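Creatinine amidohydrolase (Nostoc punctiforme PCC 73102, PDB 3NO4) probably hydrolyses carbon-nitrogen bonds in linear amides, as a metal-dependent enzyme of the creatininase superfamily, with nickel bound in this crystal. Local coordinates at residues N83-T91 / G128-L136; L208-I218 / R227-G238. One frame throughout, in Å; residues are numbered along the deposited sequence.

In the fold
Contact 1 and contact 2 follow one another along the chain, and their centres lie about 18 Å apart. They still touch: His89 CG of contact 1 packs against Ile218 CG2 of contact 2 at 3.4 Å. Contact 1 is buried beside the metal site. The side chain of His129 comes within about 5 Å of the nickel ion, which is bound by His50, Asp59 and Glu191. An unknown ligand lies about 3 Å from the side chain of His90. An unknown ligand also lies about 4 Å from the side chain of Ile218. Such molecules probably come from the crystallisation liquor but may mark a pocket. Contact 2 is more peripheral, its centre about 21 Å from the centre of the chain. Both contacts reach neighbouring subunits.

Contact 1: N83-T91 / G128-L136; sequences NVGMALHHT and GHGGNIATL
Met86, a selenomethionine, meets Asn132 and His129 through its backbone and Gly131 and Thr135 through its side chain. Met86 N gives a nearly straight hydrogen bond to Asn132 OD1 (2.9 Å, 170° at the hydrogen), almost end-on to the amide carbonyl. Asn132 CG lies anti to its own carbonyl carbon (chi1 -64°), which turns the amide oxygen back to this N-H. Asn132 ND2 is held by Gly45 O and Asn127 OD1, so the amide cannot easily flip. Met86 O takes a hydrogen bond from His129 NE2 (2.7 Å). The oxygen lies in the imidazole plane, but the nitrogen stands 37° out of the carbonyl plane. One face of this imidazole carries Gly131 N over its centre. His129 also touches Asp59, a nickel ligand, so the bond to Met86 O holds a residue that probably belongs to the second shell of the metal site.

The Met86 side chain starts toward the 128-136 segment. Met86 CB lies 3.8 Å from Gly131 O. Met86 CG meets Thr135 OG1 at 3.7 Å, and the two side chains cross at about a right angle. Two successive bends then fold the chain back through SE. This returns Met86 CE to Gly131 O, 3.3 Å away. His89 NE2 and His90 NE2 both bond an unknown ligand. His90 ND1 is paired with Gln49.

The 83-91 loop lies between strand 77-78 and helix 101-118. Gly128 follows strand 122-127 of the parallel sheet, and a type I beta turn from His129 to Asn132 leads into helix 132-150. Pro101 of helix 101-118 packs on Met86 and Thr135, while Ser141 of a second subunit also touches Met86.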
ATOM      1  N   ASN A  83      -3.128 -15.563  15.508  1.00 19.94           N
ATOM      2  CA  ASN A  83      -1.979 -16.415  15.825  1.00 20.94           C
ATOM      3  C   ASN A  83      -0.615 -15.845  15.450  1.00 20.65           C
ATOM      4  O   ASN A  83       0.391 -16.247  16.031  1.00 20.54           O
ATOM      5  CB  ASN A  83      -2.129 -17.789  15.140  1.00 20.76           C
ATOM      6  CG  ASN A  83      -3.201 -18.615  15.758  1.00 23.22           C
ATOM      7  OD1 ASN A  83      -3.140 -18.896  16.955  1.00 25.34           O
ATOM      8  ND2 ASN A  83      -4.162 -19.079  14.956  1.00 22.64           N
ATOM      9  N   VAL A  84      -0.578 -14.961  14.449  1.00 20.57           N
ATOM     10  CA  VAL A  84       0.667 -14.377  13.952  1.00 20.06           C
ATOM     11  C   VAL A  84       0.506 -12.853  14.015  1.00 20.01           C
ATOM     12  O   VAL A  84      -0.456 -12.323  13.457  1.00 19.37           O
ATOM     13  CB  VAL A  84       0.974 -14.873  12.550  1.00 19.72           C
ATOM     14  CG1 VAL A  84       2.125 -14.078  11.858  1.00 18.86           C
ATOM     15  CG2 VAL A  84       1.286 -16.374  12.586  1.00 21.46           C
ATOM     16  N   GLY A  85       1.419 -12.194  14.739  1.00 19.70           N
ATOM     17  CA  GLY A  85       1.433 -10.747  14.889  1.00 19.68           C
ATOM     18  C   GLY A  85       2.765 -10.129  14.481  1.00 19.48           C
ATOM     19  O   GLY A  85       3.379 -10.545  13.491  1.00 19.68           O
HETATM   20  N   MSE A  86       3.186  -9.127  15.235  1.00 19.03           N
HETATM   21  CA  MSE A  86       4.379  -8.348  14.953  1.00 19.70           C
HETATM   22  C   MSE A  86       5.521  -8.863  15.841  1.00 20.31           C
HETATM   23  O   MSE A  86       5.666  -8.495  17.043  1.00 19.09           O
HETATM   24  CB  MSE A  86       4.113  -6.841  15.141  1.00 19.29           C
HETATM   25  CG  MSE A  86       4.963  -5.990  14.220  1.00 20.66           C
HETATM   26 SE   MSE A  86       6.859  -6.146  14.561  0.75 16.92          SE
HETATM   27  CE  MSE A  86       6.968  -5.638  16.442  1.00 23.25           C
ATOM     28  N   ALA A  87       6.303  -9.754  15.218  1.00 20.62           N
ATOM     29  CA  ALA A  87       7.400 -10.470  15.866  1.00 20.49           C
ATOM     30  C   ALA A  87       8.667 -10.385  14.993  1.00 20.00           C
ATOM     31  O   ALA A  87       9.437 -11.338  14.921  1.00 21.36           O
ATOM     32  CB  ALA A  87       6.978 -11.927  16.111  1.00 19.88           C
ATOM     33  N   LEU A  88       8.908  -9.221  14.392  1.00 18.43           N
ATOM     34  CA  LEU A  88       9.970  -9.060  13.388  1.00 19.00           C
ATOM     35  C   LEU A  88      11.366  -9.322  13.985  1.00 20.35           C
ATOM     36  O   LEU A  88      12.230  -9.951  13.337  1.00 20.38           O
ATOM     37  CB  LEU A  88       9.902  -7.693  12.687  1.00 19.05           C
ATOM     38  CG  LEU A  88       8.816  -7.508  11.591  1.00 19.43           C
ATOM     39  CD1 LEU A  88       8.780  -6.064  11.021  1.00 17.80           C
ATOM     40  CD2 LEU A  88       8.941  -8.476  10.429  1.00 17.86           C
ATOM     41  N   HIS A  89      11.545  -8.873  15.234  1.00 19.47           N
ATOM     42  CA  HIS A  89      12.792  -9.036  15.960  1.00 20.92           C
ATOM     43  C   HIS A  89      13.174 -10.479  16.351  1.00 21.41           C
ATOM     44  O   HIS A  89      14.322 -10.704  16.763  1.00 23.04           O
ATOM     45  CB  HIS A  89      12.879  -8.059  17.172  1.00 20.95           C
ATOM     46  CG  HIS A  89      11.719  -8.126  18.104  1.00 23.06           C
ATOM     47  ND1 HIS A  89      10.524  -7.481  17.855  1.00 25.64           N
ATOM     48  CD2 HIS A  89      11.569  -8.758  19.297  1.00 25.33           C
ATOM     49  CE1 HIS A  89       9.671  -7.761  18.828  1.00 27.66           C
ATOM     50  NE2 HIS A  89      10.287  -8.517  19.723  1.00 24.99           N
ATOM     51  N   HIS A  90      12.244 -11.432  16.233  1.00 20.18           N
ATOM     52  CA  HIS A  90      12.494 -12.859  16.511  1.00 19.95           C
ATOM     53  C   HIS A  90      12.750 -13.718  15.260  1.00 20.16           C
ATOM     54  O   HIS A  90      12.885 -14.953  15.369  1.00 19.37           O
ATOM     55  CB  HIS A  90      11.306 -13.453  17.270  1.00 20.08           C
ATOM     56  CG  HIS A  90      11.079 -12.834  18.605  1.00 21.14           C
ATOM     57  ND1 HIS A  90      11.951 -13.004  19.657  1.00 22.10           N
ATOM     58  CD2 HIS A  90      10.101 -12.005  19.048  1.00 22.39           C
ATOM     59  CE1 HIS A  90      11.492 -12.342  20.705  1.00 23.11           C
ATOM     60  NE2 HIS A  90      10.378 -11.718  20.360  1.00 20.09           N
ATOM     61  N   THR A  91      12.857 -13.097  14.088  1.00 19.81           N
ATOM     62  CA  THR A  91      12.947 -13.844  12.818  1.00 20.62           C
ATOM     63  C   THR A  91      14.328 -14.506  12.532  1.00 21.95           C
ATOM     64  O   THR A  91      14.430 -15.301  11.610  1.00 22.53           O
ATOM     65  CB  THR A  91      12.501 -12.994  11.603  1.00 21.05           C
ATOM     66  OG1 THR A  91      13.383 -11.890  11.425  1.00 17.84           O
ATOM     67  CG2 THR A  91      11.093 -12.452  11.828  1.00 20.75           C
ATOM     68  N   GLY A 128      -1.103 -11.353  24.129  1.00 21.77           N
ATOM     69  CA  GLY A 128      -0.053 -12.147  24.732  1.00 22.70           C
ATOM     70  C   GLY A 128       1.369 -11.759  24.356  1.00 22.40           C
ATOM     71  O   GLY A 128       2.284 -12.358  24.875  1.00 22.57           O
ATOM     72  N   HIS A 129       1.553 -10.797  23.433  1.00 22.71           N
ATOM     73  CA  HIS A 129       2.861 -10.451  22.868  1.00 22.52           C
ATOM     74  C   HIS A 129       3.064  -8.925  22.922  1.00 22.14           C
ATOM     75  O   HIS A 129       2.372  -8.192  22.223  1.00 22.10           O
ATOM     76  CB  HIS A 129       2.963 -10.968  21.408  1.00 23.32           C
ATOM     77  CG  HIS A 129       4.228 -10.571  20.719  1.00 24.58           C
ATOM     78  ND1 HIS A 129       5.468 -10.758  21.291  1.00 28.54           N
ATOM     79  CD2 HIS A 129       4.447  -9.980  19.520  1.00 23.92           C
ATOM     80  CE1 HIS A 129       6.397 -10.261  20.490  1.00 29.82           C
ATOM     81  NE2 HIS A 129       5.803  -9.808  19.395  1.00 28.72           N
ATOM     82  N   GLY A 130       3.977  -8.479  23.780  1.00 21.59           N
ATOM     83  CA  GLY A 130       4.391  -7.070  23.918  1.00 23.08           C
ATOM     84  C   GLY A 130       4.663  -6.356  22.604  1.00 22.35           C
ATOM     85  O   GLY A 130       4.274  -5.212  22.446  1.00 23.04           O
ATOM     86  N   GLY A 131       5.265  -7.066  21.647  1.00 22.34           N
ATOM     87  CA  GLY A 131       5.587  -6.521  20.338  1.00 21.94           C
ATOM     88  C   GLY A 131       4.385  -6.113  19.508  1.00 21.54           C
ATOM     89  O   GLY A 131       4.537  -5.321  18.599  1.00 22.67           O
ATOM     90  N   ASN A 132       3.204  -6.668  19.814  1.00 21.55           N
ATOM     91  CA  ASN A 132       1.970  -6.263  19.162  1.00 20.98           C
ATOM     92  C   ASN A 132       1.425  -4.938  19.666  1.00 20.78           C
ATOM     93  O   ASN A 132       0.590  -4.377  19.003  1.00 22.66           O
ATOM     94  CB  ASN A 132       0.824  -7.264  19.343  1.00 20.51           C
ATOM     95  CG  ASN A 132       1.068  -8.610  18.718  1.00 20.95           C
ATOM     96  OD1 ASN A 132       1.720  -8.738  17.692  1.00 22.28           O
ATOM     97  ND2 ASN A 132       0.477  -9.627  19.319  1.00 16.07           N
ATOM     98  N   ILE A 133       1.826  -4.456  20.831  1.00 21.82           N
ATOM     99  CA  ILE A 133       1.103  -3.356  21.473  1.00 21.69           C
ATOM    100  C   ILE A 133       1.083  -2.100  20.576  1.00 21.31           C
ATOM    101  O   ILE A 133       0.017  -1.578  20.267  1.00 21.44           O
ATOM    102  CB  ILE A 133       1.666  -3.032  22.892  1.00 22.59           C
ATOM    103  CG1 ILE A 133       1.384  -4.206  23.858  1.00 23.63           C
ATOM    104  CG2 ILE A 133       1.023  -1.746  23.449  1.00 22.34           C
ATOM    105  CD1 ILE A 133       2.126  -4.078  25.197  1.00 20.56           C
ATOM    106  N   ALA A 134       2.264  -1.666  20.146  1.00 20.98           N
ATOM    107  CA  ALA A 134       2.420  -0.430  19.355  1.00 20.87           C
ATOM    108  C   ALA A 134       1.652  -0.494  18.035  1.00 19.05           C
ATOM    109  O   ALA A 134       0.865   0.397  17.714  1.00 19.16           O
ATOM    110  CB  ALA A 134       3.899  -0.130  19.098  1.00 20.51           C
ATOM    111  N   THR A 135       1.843  -1.579  17.312  1.00 18.39           N
ATOM    112  CA  THR A 135       1.157  -1.787  16.031  1.00 17.88           C
ATOM    113  C   THR A 135      -0.376  -1.841  16.220  1.00 18.41           C
ATOM    114  O   THR A 135      -1.091  -1.232  15.429  1.00 17.01           O
ATOM    115  CB  THR A 135       1.690  -3.047  15.305  1.00 17.86           C
ATOM    116  OG1 THR A 135       3.101  -2.869  15.041  1.00 19.87           O
ATOM    117  CG2 THR A 135       0.922  -3.306  13.988  1.00 19.12           C
ATOM    118  N   LEU A 136      -0.849  -2.537  17.275  1.00 18.03           N
ATOM    119  CA  LEU A 136      -2.292  -2.589  17.595  1.00 19.14           C
ATOM    120  C   LEU A 136      -2.865  -1.206  17.847  1.00 18.94           C
ATOM    121  O   LEU A 136      -3.925  -0.884  17.303  1.00 19.05           O
ATOM    122  CB  LEU A 136      -2.637  -3.500  18.791  1.00 19.03           C
ATOM    123  CG  LEU A 136      -2.819  -4.985  18.507  1.00 21.82           C
ATOM    124  CD1 LEU A 136      -3.022  -5.685  19.848  1.00 23.65           C
ATOM    125  CD2 LEU A 136      -3.977  -5.304  17.505  1.00 21.87           C
TER

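Contact 2: L208-I218 / R227-G238; sequences LSPEVASGHRI and RYPDGRMGSNPG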
ATOM      1  N   LEU A 208      19.307 -24.959  29.830  1.00 39.29           N
ATOM      2  CA  LEU A 208      19.328 -23.508  29.808  1.00 40.15           C
ATOM      3  C   LEU A 208      20.719 -23.165  30.284  1.00 42.72           C
ATOM      4  O   LEU A 208      21.122 -23.620  31.362  1.00 43.99           O
ATOM      5  CB  LEU A 208      18.261 -22.949  30.759  1.00 39.54           C
ATOM      6  CG  LEU A 208      16.817 -23.326  30.388  1.00 37.55           C
ATOM      7  CD1 LEU A 208      15.778 -23.002  31.490  1.00 34.24           C
ATOM      8  CD2 LEU A 208      16.449 -22.652  29.072  1.00 33.61           C
ATOM      9  N   SER A 209      21.471 -22.403  29.482  1.00 44.15           N
ATOM     10  CA  SER A 209      22.773 -21.866  29.924  1.00 45.96           C
ATOM     11  C   SER A 209      22.574 -21.186  31.262  1.00 47.69           C
ATOM     12  O   SER A 209      21.556 -20.526  31.466  1.00 46.42           O
ATOM     13  CB  SER A 209      23.376 -20.871  28.924  1.00 45.67           C
ATOM     14  OG  SER A 209      22.575 -19.696  28.808  1.00 44.25           O
ATOM     15  N   PRO A 210      23.513 -21.395  32.208  1.00 51.32           N
ATOM     16  CA  PRO A 210      23.293 -20.874  33.579  1.00 52.69           C
ATOM     17  C   PRO A 210      23.302 -19.332  33.679  1.00 53.18           C
ATOM     18  O   PRO A 210      22.605 -18.782  34.538  1.00 53.85           O
ATOM     19  CB  PRO A 210      24.435 -21.511  34.383  1.00 54.51           C
ATOM     20  CG  PRO A 210      25.534 -21.771  33.359  1.00 54.48           C
ATOM     21  CD  PRO A 210      24.855 -22.001  32.033  1.00 52.58           C
ATOM     22  N   GLU A 211      24.066 -18.664  32.799  1.00 53.25           N
ATOM     23  CA  GLU A 211      24.043 -17.196  32.652  1.00 53.12           C
ATOM     24  C   GLU A 211      23.067 -16.857  31.553  1.00 50.61           C
ATOM     25  O   GLU A 211      23.063 -17.531  30.529  1.00 50.85           O
ATOM     26  CB  GLU A 211      25.416 -16.649  32.215  1.00 54.19           C
ATOM     27  CG  GLU A 211      26.602 -17.112  33.053  1.00 58.33           C
ATOM     28  CD  GLU A 211      26.445 -16.807  34.542  1.00 61.45           C
ATOM     29  OE1 GLU A 211      25.790 -15.795  34.896  1.00 62.82           O
ATOM     30  OE2 GLU A 211      26.991 -17.586  35.350  1.00 65.09           O
ATOM     31  N   VAL A 212      22.277 -15.808  31.755  1.00 48.82           N
ATOM     32  CA  VAL A 212      21.323 -15.340  30.753  1.00 46.37           C
ATOM     33  C   VAL A 212      21.503 -13.831  30.514  1.00 45.52           C
ATOM     34  O   VAL A 212      21.591 -13.054  31.464  1.00 44.75           O
ATOM     35  CB  VAL A 212      19.847 -15.739  31.133  1.00 45.76           C
ATOM     36  CG1 VAL A 212      19.386 -15.036  32.429  1.00 45.68           C
ATOM     37  CG2 VAL A 212      18.917 -15.492  29.974  1.00 42.58           C
ATOM     38  N   ALA A 213      21.568 -13.439  29.234  1.00 44.87           N
ATOM     39  CA  ALA A 213      21.698 -12.031  28.837  1.00 44.93           C
ATOM     40  C   ALA A 213      20.510 -11.232  29.360  1.00 45.02           C
ATOM     41  O   ALA A 213      19.377 -11.701  29.310  1.00 44.70           O
ATOM     42  CB  ALA A 213      21.808 -11.896  27.321  1.00 44.09           C
ATOM     43  N   SER A 214      20.791 -10.058  29.909  1.00 46.08           N
ATOM     44  CA  SER A 214      19.792  -9.200  30.540  1.00 46.77           C
ATOM     45  C   SER A 214      19.645  -7.940  29.699  1.00 46.17           C
ATOM     46  O   SER A 214      20.272  -7.807  28.647  1.00 46.91           O
ATOM     47  CB  SER A 214      20.259  -8.855  31.949  1.00 48.28           C
ATOM     48  OG  SER A 214      21.490  -8.138  31.893  1.00 51.27           O
ATOM     49  N   GLY A 215      18.825  -7.009  30.161  1.00 45.53           N
ATOM     50  CA  GLY A 215      18.560  -5.804  29.407  1.00 44.49           C
ATOM     51  C   GLY A 215      17.377  -6.001  28.493  1.00 42.47           C
ATOM     52  O   GLY A 215      16.921  -7.127  28.253  1.00 41.93           O
ATOM     53  N   HIS A 216      16.894  -4.862  28.008  1.00 41.25           N
ATOM     54  CA  HIS A 216      15.575  -4.704  27.437  1.00 40.25           C
ATOM     55  C   HIS A 216      15.666  -4.143  26.013  1.00 37.74           C
ATOM     56  O   HIS A 216      14.644  -3.821  25.452  1.00 37.16           O
ATOM     57  CB  HIS A 216      14.731  -3.755  28.358  1.00 41.59           C
ATOM     58  CG  HIS A 216      14.686  -4.182  29.812  1.00 47.59           C
ATOM     59  ND1 HIS A 216      13.586  -4.805  30.381  1.00 52.06           N
ATOM     60  CD2 HIS A 216      15.621  -4.110  30.795  1.00 53.13           C
ATOM     61  CE1 HIS A 216      13.845  -5.089  31.649  1.00 54.32           C
ATOM     62  NE2 HIS A 216      15.079  -4.689  31.922  1.00 55.31           N
ATOM     63  N   ARG A 217      16.867  -4.051  25.434  1.00 35.62           N
ATOM     64  CA  ARG A 217      17.077  -3.390  24.153  1.00 34.36           C
ATOM     65  C   ARG A 217      16.763  -4.330  22.964  1.00 32.17           C
ATOM     66  O   ARG A 217      17.300  -5.453  22.886  1.00 32.50           O
ATOM     67  CB  ARG A 217      18.497  -2.856  24.037  1.00 34.42           C
ATOM     68  CG  ARG A 217      18.824  -1.774  25.094  1.00 36.12           C
ATOM     69  CD  ARG A 217      20.293  -1.413  25.051  1.00 34.50           C
ATOM     70  NE  ARG A 217      20.601  -0.725  23.798  1.00 32.40           N
ATOM     71  CZ  ARG A 217      21.817  -0.629  23.239  1.00 30.66           C
ATOM     72  NH1 ARG A 217      22.901  -1.183  23.782  1.00 31.62           N
ATOM     73  NH2 ARG A 217      21.947   0.049  22.105  1.00 30.75           N
ATOM     74  N   ILE A 218      15.895  -3.863  22.070  1.00 29.16           N
ATOM     75  CA  ILE A 218      15.398  -4.660  20.942  1.00 26.99           C
ATOM     76  C   ILE A 218      15.441  -3.798  19.649  1.00 25.67           C
ATOM     77  O   ILE A 218      14.745  -2.784  19.551  1.00 24.47           O
ATOM     78  CB  ILE A 218      13.955  -5.148  21.161  1.00 26.55           C
ATOM     79  CG1 ILE A 218      13.807  -5.979  22.447  1.00 28.64           C
ATOM     80  CG2 ILE A 218      13.486  -5.945  19.942  1.00 26.15           C
ATOM     81  CD1 ILE A 218      12.360  -6.403  22.758  1.00 27.64           C
ATOM     82  N   ARG A 227      22.475 -10.387  20.771  1.00 29.37           N
ATOM     83  CA  ARG A 227      22.248  -9.975  22.164  1.00 30.09           C
ATOM     84  C   ARG A 227      21.731 -11.069  23.057  1.00 29.47           C
ATOM     85  O   ARG A 227      22.108 -11.115  24.218  1.00 29.48           O
ATOM     86  CB  ARG A 227      21.248  -8.821  22.272  1.00 30.21           C
ATOM     87  CG  ARG A 227      21.840  -7.515  21.859  1.00 31.67           C
ATOM     88  CD  ARG A 227      20.840  -6.366  22.057  1.00 31.70           C
ATOM     89  NE  ARG A 227      21.347  -5.258  21.270  1.00 30.56           N
ATOM     90  CZ  ARG A 227      22.317  -4.422  21.637  1.00 30.12           C
ATOM     91  NH1 ARG A 227      22.887  -4.459  22.850  1.00 31.65           N
ATOM     92  NH2 ARG A 227      22.706  -3.507  20.772  1.00 30.67           N
ATOM     93  N   TYR A 228      20.854 -11.912  22.507  1.00 29.09           N
ATOM     94  CA  TYR A 228      20.091 -12.922  23.285  1.00 28.75           C
ATOM     95  C   TYR A 228      20.243 -14.253  22.537  1.00 28.46           C
ATOM     96  O   TYR A 228      19.342 -14.659  21.822  1.00 28.13           O
ATOM     97  CB  TYR A 228      18.626 -12.468  23.432  1.00 28.25           C
ATOM     98  CG  TYR A 228      18.458 -11.020  23.883  1.00 28.06           C
ATOM     99  CD1 TYR A 228      18.758 -10.626  25.186  1.00 28.04           C
ATOM    100  CD2 TYR A 228      18.049 -10.033  22.976  1.00 27.78           C
ATOM    101  CE1 TYR A 228      18.628  -9.279  25.583  1.00 30.19           C
ATOM    102  CE2 TYR A 228      17.897  -8.703  23.357  1.00 29.41           C
ATOM    103  CZ  TYR A 228      18.191  -8.322  24.667  1.00 28.19           C
ATOM    104  OH  TYR A 228      18.052  -7.006  25.034  1.00 31.23           O
ATOM    105  N   PRO A 229      21.409 -14.921  22.671  1.00 29.37           N
ATOM    106  CA  PRO A 229      21.737 -16.072  21.777  1.00 29.53           C
ATOM    107  C   PRO A 229      20.824 -17.277  21.839  1.00 28.84           C
ATOM    108  O   PRO A 229      20.615 -17.930  20.802  1.00 28.70           O
ATOM    109  CB  PRO A 229      23.178 -16.449  22.173  1.00 30.93           C
ATOM    110  CG  PRO A 229      23.713 -15.258  22.869  1.00 30.71           C
ATOM    111  CD  PRO A 229      22.563 -14.580  23.528  1.00 30.17           C
ATOM    112  N   ASP A 230      20.272 -17.586  23.006  1.00 29.31           N
ATOM    113  CA  ASP A 230      19.307 -18.697  23.091  1.00 28.10           C
ATOM    114  C   ASP A 230      17.857 -18.221  22.946  1.00 26.77           C
ATOM    115  O   ASP A 230      16.943 -19.037  22.967  1.00 26.29           O
ATOM    116  CB  ASP A 230      19.554 -19.577  24.326  1.00 29.18           C
ATOM    117  CG  ASP A 230      19.027 -18.985  25.622  1.00 29.14           C
ATOM    118  OD1 ASP A 230      18.532 -17.835  25.686  1.00 26.49           O
ATOM    119  OD2 ASP A 230      19.121 -19.713  26.616  1.00 29.72           O
ATOM    120  N   GLY A 231      17.671 -16.911  22.876  1.00 25.98           N
ATOM    121  CA  GLY A 231      16.375 -16.280  22.645  1.00 24.69           C
ATOM    122  C   GLY A 231      15.689 -15.733  23.871  1.00 23.91           C
ATOM    123  O   GLY A 231      14.726 -15.006  23.740  1.00 23.20           O
ATOM    124  N   ARG A 232      16.174 -16.095  25.057  1.00 25.23           N
ATOM    125  CA  ARG A 232      15.660 -15.563  26.319  1.00 25.65           C
ATOM    126  C   ARG A 232      16.169 -14.150  26.561  1.00 25.84           C
ATOM    127  O   ARG A 232      17.306 -13.845  26.244  1.00 26.91           O
ATOM    128  CB  ARG A 232      16.143 -16.401  27.507  1.00 26.09           C
ATOM    129  CG  ARG A 232      15.636 -17.839  27.574  1.00 27.42           C
ATOM    130  CD  ARG A 232      16.145 -18.478  28.877  1.00 27.26           C
ATOM    131  NE  ARG A 232      17.562 -18.876  28.780  1.00 27.18           N
ATOM    132  CZ  ARG A 232      18.382 -19.127  29.801  1.00 26.52           C
ATOM    133  NH1 ARG A 232      17.999 -18.978  31.065  1.00 28.47           N
ATOM    134  NH2 ARG A 232      19.623 -19.552  29.553  1.00 26.72           N
HETATM  135  N   MSE A 233      15.335 -13.315  27.174  1.00 26.76           N
HETATM  136  CA  MSE A 233      15.762 -12.035  27.747  1.00 27.12           C
HETATM  137  C   MSE A 233      15.566 -12.074  29.270  1.00 27.94           C
HETATM  138  O   MSE A 233      14.459 -11.943  29.763  1.00 27.51           O
HETATM  139  CB  MSE A 233      14.959 -10.890  27.147  1.00 26.19           C
HETATM  140  CG  MSE A 233      15.095 -10.719  25.613  1.00 25.99           C
HETATM  141 SE   MSE A 233      13.785  -9.408  24.993  0.75 24.48          SE
HETATM  142  CE  MSE A 233      14.734  -7.841  25.699  1.00 24.33           C
ATOM    143  N   GLY A 234      16.659 -12.295  29.988  1.00 29.09           N
ATOM    144  CA  GLY A 234      16.732 -12.099  31.429  1.00 30.49           C
ATOM    145  C   GLY A 234      16.071 -13.153  32.298  1.00 31.37           C
ATOM    146  O   GLY A 234      16.035 -13.001  33.544  1.00 33.21           O
ATOM    147  N   SER A 235      15.615 -14.240  31.673  1.00 29.79           N
ATOM    148  CA  SER A 235      14.595 -15.083  32.246  1.00 30.52           C
ATOM    149  C   SER A 235      15.150 -16.451  32.596  1.00 30.89           C
ATOM    150  O   SER A 235      16.085 -16.937  31.920  1.00 31.70           O
ATOM    151  CB  SER A 235      13.410 -15.207  31.288  1.00 28.80           C
ATOM    152  OG  SER A 235      13.750 -15.862  30.099  1.00 27.45           O
ATOM    153  N   ASN A 236      14.595 -17.030  33.656  1.00 30.61           N
ATOM    154  CA  ASN A 236      14.811 -18.419  33.999  1.00 30.78           C
ATOM    155  C   ASN A 236      13.486 -19.164  33.905  1.00 30.68           C
ATOM    156  O   ASN A 236      12.845 -19.451  34.936  1.00 31.74           O
ATOM    157  CB  ASN A 236      15.458 -18.580  35.377  1.00 32.38           C
ATOM    158  CG  ASN A 236      15.875 -20.012  35.661  1.00 31.52           C
ATOM    159  OD1 ASN A 236      15.644 -20.908  34.851  1.00 31.05           O
ATOM    160  ND2 ASN A 236      16.470 -20.235  36.826  1.00 29.74           N
ATOM    161  N   PRO A 237      13.093 -19.545  32.671  1.00 29.67           N
ATOM    162  CA  PRO A 237      11.842 -20.315  32.527  1.00 29.47           C
ATOM    163  C   PRO A 237      11.837 -21.698  33.155  1.00 30.17           C
ATOM    164  O   PRO A 237      10.768 -22.263  33.329  1.00 30.53           O
ATOM    165  CB  PRO A 237      11.630 -20.381  30.999  1.00 27.68           C
ATOM    166  CG  PRO A 237      13.000 -20.266  30.444  1.00 28.63           C
ATOM    167  CD  PRO A 237      13.729 -19.313  31.360  1.00 28.70           C
ATOM    168  N   GLY A 238      13.004 -22.222  33.527  1.00 31.19           N
ATOM    169  CA  GLY A 238      13.095 -23.439  34.301  1.00 31.84           C
ATOM    170  C   GLY A 238      12.459 -23.373  35.691  1.00 32.95           C
ATOM    171  O   GLY A 238      12.233 -24.423  36.290  1.00 31.73           O
TER
HETATM  172  O   HOH W   1      20.515 -22.108  26.524  1.00 37.33           O
HETATM  173  O   HOH W   2      19.438 -19.843  33.567  1.00 43.56           O
HETATM  174  O   HOH W   3      22.456  -8.627  26.368  1.00 50.58           O
HETATM  175  O   HOH W   4      15.148  -8.795  30.527  1.00 35.87           O
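Arg232 reaches Ser209 with a hydrogen bond from Arg232 NH2 to Ser209 O (2.9 Å, 164° at the hydrogen). This bond lies in the carbonyl plane, on a lone pair. Arg232 NE and NH2 grip Asp230 side-on, Arg232 NE lying 2.8 Å from Asp230 OD2 in a salt bridge. Arg232 NH1 bonds Ser235 O. Asp230 OD1 also accepts from the backbone N of Arg232, forming an Asx turn. One water joins Ser209 N to Asp230 OD2, and another joins Ser209 O to Arg232 NH1.

Segment 208-218 is an irregular loop before helix 221-227; 227-238 starts at the end of that helix and is mostly loop. The contact thus joins the chain runs at the two ends of this helix, between helices 189-198 and 242-265. Tyr228 OH gives a hydrogen bond to Arg217 O (2.8 Å), which sits in plane at the ring edge.

Apolar groups sandwich the Arg232 guanidinium. Leu208 CB lies over one face, and Val212 CG2 is centred on the other, 3.7 Å from Arg232 CZ. Ile218 CG1 meets CE of the selenomethionine Met233 (3.9 Å).

Arg217 and Arg227 bring their guanidiniums together with planes 53° apart. Asp267 of a second subunit bridges to NH1 of both, and Asp223 pairs with Arg227 NE.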